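Local coordinates for DUF3299 domain-containing protein (PDB 4HSP) that is of unknown function but belongs to the DUF3299 family and is probably exported by way of a signal peptide, at the interface of chains A and B. Residues are numbered along the deposited sequence; one frame, centred on the assembly and turned at random. Chains: chain A/B, hypothetical protein.

The interface of chains A and B. Residues chain A 23-24, 29, 88-89; chain B 62, 114, 145-147.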
loop_
_atom_site.group_PDB
_atom_site.type_symbol
_atom_site.label_atom_id
_atom_site.label_comp_id
_atom_site.label_asym_id
_atom_site.label_seq_id
_atom_site.Cartn_x
_atom_site.Cartn_y
_atom_site.Cartn_z
ATOM N N LEU A 23 9.501 17.009 5.275
ATOM C CA LEU A 23 8.130 17.493 5.122
ATOM C C LEU A 23 8.142 19.004 5.045
ATOM O O LEU A 23 8.039 19.647 6.095
ATOM C CB LEU A 23 7.236 17.050 6.285
ATOM C CG LEU A 23 6.643 15.670 6.226
ATOM C CD1 LEU A 23 6.206 15.249 7.602
ATOM C CD2 LEU A 23 5.480 15.615 5.214
ATOM N N PRO A 24 8.290 19.600 3.834
ATOM C CA PRO A 24 8.344 21.071 3.727
ATOM C C PRO A 24 7.129 21.817 4.280
ATOM O O PRO A 24 6.015 21.321 4.242
ATOM C CB PRO A 24 8.417 21.322 2.215
ATOM C CG PRO A 24 8.840 20.097 1.632
ATOM C CD PRO A 24 8.471 18.963 2.516
ATOM N N ALA A 29 5.910 23.876 -0.132
ATOM C CA ALA A 29 5.345 22.773 -0.919
ATOM C C ALA A 29 4.444 23.341 -2.040
ATOM O O ALA A 29 4.518 22.858 -3.174
ATOM C CB ALA A 29 4.554 21.828 -0.022
ATOM N N HIS A 88 5.222 12.067 -2.929
ATOM C CA HIS A 88 4.336 12.742 -1.987
ATOM C C HIS A 88 4.925 14.045 -1.451
ATOM O O HIS A 88 4.176 14.943 -1.079
ATOM C CB HIS A 88 3.965 11.795 -0.836
ATOM C CG HIS A 88 3.151 10.612 -1.286
ATOM N ND1 HIS A 88 3.472 9.320 -0.890
ATOM C CD2 HIS A 88 2.062 10.565 -2.089
ATOM C CE1 HIS A 88 2.572 8.540 -1.460
ATOM N NE2 HIS A 88 1.711 9.247 -2.201
ATOM N N VAL A 89 6.248 14.156 -1.446
ATOM C CA VAL A 89 6.996 15.340 -1.027
ATOM C C VAL A 89 8.057 15.620 -2.089
ATOM O O VAL A 89 8.404 14.688 -2.821
ATOM C CB VAL A 89 7.653 15.157 0.384
ATOM C CG1 VAL A 89 6.615 15.182 1.515
ATOM C CG2 VAL A 89 8.517 13.898 0.442
ATOM N N TYR B 62 2.652 11.649 9.051
ATOM C CA TYR B 62 2.113 10.356 8.664
ATOM C C TYR B 62 1.274 9.796 9.798
ATOM O O TYR B 62 1.524 10.092 10.964
ATOM C CB TYR B 62 3.277 9.402 8.274
ATOM C CG TYR B 62 3.810 9.722 6.896
ATOM C CD1 TYR B 62 3.220 9.179 5.757
ATOM C CD2 TYR B 62 4.834 10.659 6.718
ATOM C CE1 TYR B 62 3.692 9.485 4.483
ATOM C CE2 TYR B 62 5.328 10.957 5.446
ATOM C CZ TYR B 62 4.747 10.367 4.331
ATOM O OH TYR B 62 5.164 10.671 3.061
ATOM N N PRO B 114 1.170 11.582 3.300
ATOM C CA PRO B 114 1.173 12.438 4.482
ATOM C C PRO B 114 -0.104 13.266 4.516
ATOM O O PRO B 114 -0.807 13.397 3.501
ATOM C CB PRO B 114 2.428 13.297 4.300
ATOM C CG PRO B 114 2.731 13.264 2.848
ATOM C CD PRO B 114 1.875 12.240 2.174
ATOM N N TYR B 145 -1.757 15.982 2.506
ATOM C CA TYR B 145 -0.657 16.897 2.200
ATOM C C TYR B 145 -0.579 16.984 0.691
ATOM O O TYR B 145 -0.345 15.976 0.014
ATOM C CB TYR B 145 0.647 16.365 2.819
ATOM C CG TYR B 145 1.862 17.253 2.687
ATOM C CD1 TYR B 145 2.665 17.208 1.546
ATOM C CD2 TYR B 145 2.297 18.032 3.756
ATOM C CE1 TYR B 145 3.820 17.981 1.442
ATOM C CE2 TYR B 145 3.470 18.786 3.675
ATOM C CZ TYR B 145 4.218 18.768 2.511
ATOM O OH TYR B 145 5.372 19.503 2.449
ATOM N N GLU B 146 -0.842 18.166 0.157
ATOM C CA GLU B 146 -0.863 18.324 -1.279
ATOM C C GLU B 146 0.493 18.760 -1.788
ATOM O O GLU B 146 1.100 19.727 -1.277
ATOM C CB GLU B 146 -1.957 19.303 -1.715
ATOM C CG GLU B 146 -3.380 18.776 -1.531
ATOM C CD GLU B 146 -3.934 17.770 -2.534
ATOM O OE1 GLU B 146 -3.237 17.455 -3.529
ATOM O OE2 GLU B 146 -5.081 17.306 -2.327
ATOM N N TYR B 147 0.973 18.004 -2.794
ATOM C CA TYR B 147 2.212 18.256 -3.508
ATOM C C TYR B 147 2.167 17.558 -4.857
ATOM O O TYR B 147 1.912 16.354 -4.909
ATOM C CB TYR B 147 3.479 17.843 -2.696
ATOM C CG TYR B 147 4.725 17.796 -3.550
ATOM C CD1 TYR B 147 5.387 18.967 -3.917
ATOM C CD2 TYR B 147 5.177 16.595 -4.089
ATOM C CE1 TYR B 147 6.487 18.937 -4.770
ATOM C CE2 TYR B 147 6.276 16.552 -4.941
ATOM C CZ TYR B 147 6.942 17.725 -5.265
ATOM O OH TYR B 147 8.053 17.674 -6.077
HETATM O O HOH W 1 1.453 14.505 -1.429
#
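B:Tyr145 holds its CG anti to its own backbone N (chi1 -175°), which sends the phenol across to chain A, while A:Leu23 sets CG anti to its carbonyl carbon, beside its backbone N, and brings CD2 over one face of that ring, toward the rim. The phenol tip ends among A:Leu23, A:Pro24 and A:Ala29. Its hydroxyl OH donates a hydrogen bond of 2.6 Å to the carbonyl O of A:Pro24, meeting it at a C=O...donor angle of 122° and tilted 21° from the carbonyl plane; this carbonyl oxygen lies in the plane of the phenol ring, at its edge. CB of A:Ala29 packs beside the same tip, 4.0 Å from CZ of B:Tyr145, while CG1 of A:Val89 lies 4.0 Å from CE1 of the same tyrosine, the valine side chain crossing the phenol at about a right angle.

A:Leu23 CD2 also touches CB of B:Pro114, 3.9 Å away. The other end of that proline meets A:His88, with CD of B:Pro114 3.7 Å from the histidine CB. Within chain B, CB of B:Pro114 lies over one face of the B:Tyr62 ring, toward its rim. Water 1 joins the two backbones, lying 2.8 Å from A:His88 O and 2.7 Å from B:Tyr145 O. Beyond it, the B:Tyr147 ring turns a face to the backbone of A:Val89, whose carbonyl carbon C sits 3.9 Å from the ring centroid.

Two-fold symmetry repeats the contact with the chains exchanged, which may reflect a dimer, although the crystal alone does not establish one. The C-terminal segment of chain B, just past strand 141-144, thus lies against loops of chain A and the start of helix 26-34, with B:Tyr62 of strand 55-68 at the margin.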